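Local structure of putative kinase (Chloroflexus aurantiacus, 2RHM) at residues B[68-73]-B[96-101]. The protein is of unknown function but has a P-loop nucleoside triphosphate hydrolase fold and is probably a nucleotide-dependent kinase. Numbering follows the deposited sequence.
Sequences HTAATI and QNLHTI
Within 68-73, Ala-70 and Ala-71 meet Leu-98 and Ile-101, at the end of helix 88-101. The contact between 68-73 and 96-101 is wholly apolar and small, burying 138 Å². Ala-70 directs its methyl toward the other helix but meets it loosely, its CB 4.2 Å from CD2 of Leu-98. One residue on, the methyl of Ala-71 touches two side chains that approach it from directions nearly at right angles, with CB 3.7 Å from Leu-98 CD1 and 3.8 Å from Ile-101 CD1. Leu-98 therefore straddles the alanine pair, one branch for each: CD1 reaches the backbone as well, 3.7 Å from Ala-71 CA, while CD2 serves Ala-70. Its CG stands anti to the backbone N (chi1 -180°), which carries the fork across the gap. Ile-101, one helical turn later, touches with the end of its longer branch alone. There CG1 sits between the backbone N and the carbonyl carbon (chi1 64°), and a nearly extended second torsion stretches CD1 out to Ala-71. Ala-71 CA and Leu-98 CA are the nearest pair, 6.5 Å apart; the segment axes come within 9.9 Å, an ordinary helix spacing, and run roughly parallel, crossing at -28°. Beyond the alanines, Thr-72 OG1 hydrogen-bonds Leu-33 N of the second subunit, and Ile-73 packs on Ile-73 of that subunit, so this helix also takes part in the dimer interface. Tyr-67 and Leu-74, from the same helix 52-75, and Phe-104 of the loop after helix 88-101 also pack on Leu-98, and Ala-70 rests on Met-82 of strand 80-83 and Leu-34 of strand 33-35. The contact joins two helices that flank strand 80-83 in sequence, near the outer strand 33-35 of the parallel P-loop sheet.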
ATOM      1  N   HIS B  68       5.812  -1.499   4.439  1.00 23.26           N
ATOM      2  CA  HIS B  68       5.210  -0.305   5.059  1.00 23.65           C
ATOM      3  C   HIS B  68       3.682  -0.435   5.101  1.00 22.67           C
ATOM      4  O   HIS B  68       3.030  -0.203   6.126  1.00 21.38           O
ATOM      5  CB  HIS B  68       5.598   0.960   4.272  1.00 24.22           C
ATOM      6  CG  HIS B  68       4.836   2.182   4.693  1.00 27.34           C
ATOM      7  ND1 HIS B  68       5.155   2.901   5.823  1.00 25.91           N
ATOM      8  CD2 HIS B  68       3.760   2.801   4.143  1.00 30.07           C
ATOM      9  CE1 HIS B  68       4.310   3.908   5.956  1.00 29.52           C
ATOM     10  NE2 HIS B  68       3.462   3.882   4.940  1.00 24.89           N
ATOM     11  N   THR B  69       3.122  -0.836   3.970  1.00 23.40           N
ATOM     12  CA  THR B  69       1.670  -0.934   3.831  1.00 23.20           C
ATOM     13  C   THR B  69       1.168  -2.129   4.647  1.00 22.79           C
ATOM     14  O   THR B  69       0.123  -2.065   5.318  1.00 23.71           O
ATOM     15  CB  THR B  69       1.293  -1.033   2.348  1.00 25.74           C
ATOM     16  OG1 THR B  69       1.699   0.176   1.687  1.00 29.21           O
ATOM     17  CG2 THR B  69      -0.190  -1.177   2.189  1.00 27.12           C
ATOM     18  N   ALA B  70       1.913  -3.212   4.620  1.00 21.90           N
ATOM     19  CA  ALA B  70       1.543  -4.400   5.422  1.00 23.86           C
ATOM     20  C   ALA B  70       1.410  -4.097   6.901  1.00 24.12           C
ATOM     21  O   ALA B  70       0.536  -4.632   7.582  1.00 23.05           O
ATOM     22  CB  ALA B  70       2.544  -5.510   5.234  1.00 25.20           C
ATOM     23  N   ALA B  71       2.305  -3.276   7.419  1.00 22.73           N
ATOM     24  CA  ALA B  71       2.325  -3.008   8.846  1.00 22.42           C
ATOM     25  C   ALA B  71       1.055  -2.305   9.271  1.00 21.76           C
ATOM     26  O   ALA B  71       0.469  -2.627  10.304  1.00 21.20           O
ATOM     27  CB  ALA B  71       3.525  -2.172   9.197  1.00 24.68           C
ATOM     28  N   THR B  72       0.618  -1.321   8.496  1.00 23.31           N
ATOM     29  CA  THR B  72      -0.572  -0.590   8.928  1.00 23.91           C
ATOM     30  C   THR B  72      -1.844  -1.449   8.814  1.00 22.39           C
ATOM     31  O   THR B  72      -2.760  -1.296   9.601  1.00 22.70           O
ATOM     32  CB  THR B  72      -0.719   0.786   8.232  1.00 24.30           C
ATOM     33  OG1 THR B  72      -1.736   1.549   8.903  1.00 22.83           O
ATOM     34  CG2 THR B  72      -1.057   0.636   6.741  1.00 29.01           C
ATOM     35  N   ILE B  73      -1.887  -2.357   7.841  1.00 21.25           N
ATOM     36  CA  ILE B  73      -3.035  -3.270   7.692  1.00 22.28           C
ATOM     37  C   ILE B  73      -3.062  -4.269   8.844  1.00 23.19           C
ATOM     38  O   ILE B  73      -4.106  -4.491   9.482  1.00 20.95           O
ATOM     39  CB  ILE B  73      -2.980  -4.004   6.333  1.00 22.63           C
ATOM     40  CG1 ILE B  73      -3.130  -2.999   5.190  1.00 21.54           C
ATOM     41  CG2 ILE B  73      -4.068  -5.048   6.229  1.00 24.68           C
ATOM     42  CD1 ILE B  73      -2.940  -3.576   3.851  1.00 21.98           C
ATOM     43  N   GLN B  96      10.779 -10.532  10.285  1.00 25.24           N
ATOM     44  CA  GLN B  96      10.952 -10.424  11.729  1.00 26.27           C
ATOM     45  C   GLN B  96      10.695  -9.020  12.240  1.00 26.40           C
ATOM     46  O   GLN B  96      10.038  -8.830  13.258  1.00 27.00           O
ATOM     47  CB  GLN B  96      12.352 -10.884  12.110  1.00 28.39           C
ATOM     48  CG  GLN B  96      12.440 -12.385  12.080  1.00 32.56           C
ATOM     49  CD  GLN B  96      13.858 -12.910  12.014  1.00 39.67           C
ATOM     50  OE1 GLN B  96      14.824 -12.158  12.139  1.00 43.30           O
ATOM     51  NE2 GLN B  96      13.981 -14.208  11.782  1.00 48.00           N
ATOM     52  N   ASN B  97      11.229  -8.042  11.532  1.00 24.72           N
ATOM     53  CA  ASN B  97      11.038  -6.640  11.876  1.00 23.22           C
ATOM     54  C   ASN B  97       9.576  -6.228  11.766  1.00 24.25           C
ATOM     55  O   ASN B  97       9.078  -5.484  12.605  1.00 26.02           O
ATOM     56  CB  ASN B  97      11.938  -5.765  11.013  1.00 24.62           C
ATOM     57  CG  ASN B  97      13.407  -5.917  11.378  1.00 29.27           C
ATOM     58  OD1 ASN B  97      13.733  -6.433  12.439  1.00 30.31           O
ATOM     59  ND2 ASN B  97      14.293  -5.482  10.490  1.00 36.13           N
ATOM     60  N   LEU B  98       8.891  -6.723  10.739  1.00 22.77           N
ATOM     61  CA  LEU B  98       7.463  -6.498  10.590  1.00 23.01           C
ATOM     62  C   LEU B  98       6.702  -7.065  11.780  1.00 22.28           C
ATOM     63  O   LEU B  98       5.868  -6.363  12.374  1.00 22.71           O
ATOM     64  CB  LEU B  98       6.940  -7.146   9.299  1.00 23.82           C
ATOM     65  CG  LEU B  98       5.434  -6.979   9.023  1.00 21.98           C
ATOM     66  CD1 LEU B  98       4.999  -5.509   8.905  1.00 24.33           C
ATOM     67  CD2 LEU B  98       5.048  -7.710   7.775  1.00 26.43           C
ATOM     68  N   HIS B  99       7.023  -8.311  12.161  1.00 23.84           N
ATOM     69  CA  HIS B  99       6.339  -8.998  13.255  1.00 25.49           C
ATOM     70  C   HIS B  99       6.451  -8.245  14.588  1.00 26.55           C
ATOM     71  O   HIS B  99       5.498  -8.223  15.362  1.00 25.00           O
ATOM     72  CB  HIS B  99       6.849 -10.441  13.414  1.00 27.04           C
ATOM     73  CG  HIS B  99       5.979 -11.287  14.288  1.00 25.31           C
ATOM     74  ND1 HIS B  99       6.073 -11.288  15.667  1.00 27.91           N
ATOM     75  CD2 HIS B  99       4.998 -12.165  13.982  1.00 27.26           C
ATOM     76  CE1 HIS B  99       5.198 -12.137  16.166  1.00 30.57           C
ATOM     77  NE2 HIS B  99       4.527 -12.678  15.168  1.00 26.98           N
ATOM     78  N   THR B 100       7.617  -7.652  14.851  1.00 25.62           N
ATOM     79  CA  THR B 100       7.847  -6.850  16.043  1.00 25.98           C
ATOM     80  C   THR B 100       6.889  -5.661  16.164  1.00 25.99           C
ATOM     81  O   THR B 100       6.440  -5.336  17.262  1.00 27.42           O
ATOM     82  CB  THR B 100       9.311  -6.341  16.050  1.00 27.48           C
ATOM     83  OG1 THR B 100      10.182  -7.471  16.109  1.00 30.35           O
ATOM     84  CG2 THR B 100       9.585  -5.445  17.220  1.00 29.48           C
ATOM     85  N   ILE B 101       6.548  -5.017  15.054  1.00 24.33           N
ATOM     86  CA  ILE B 101       5.639  -3.862  15.110  1.00 24.64           C
ATOM     87  C   ILE B 101       4.182  -4.182  14.747  1.00 24.86           C
ATOM     88  O   ILE B 101       3.271  -3.401  15.031  1.00 24.45           O
ATOM     89  CB  ILE B 101       6.157  -2.700  14.222  1.00 26.73           C
ATOM     90  CG1 ILE B 101       6.192  -3.078  12.736  1.00 26.38           C
ATOM     91  CG2 ILE B 101       7.537  -2.250  14.720  1.00 28.54           C
ATOM     92  CD1 ILE B 101       6.306  -1.873  11.833  1.00 30.33           C
TER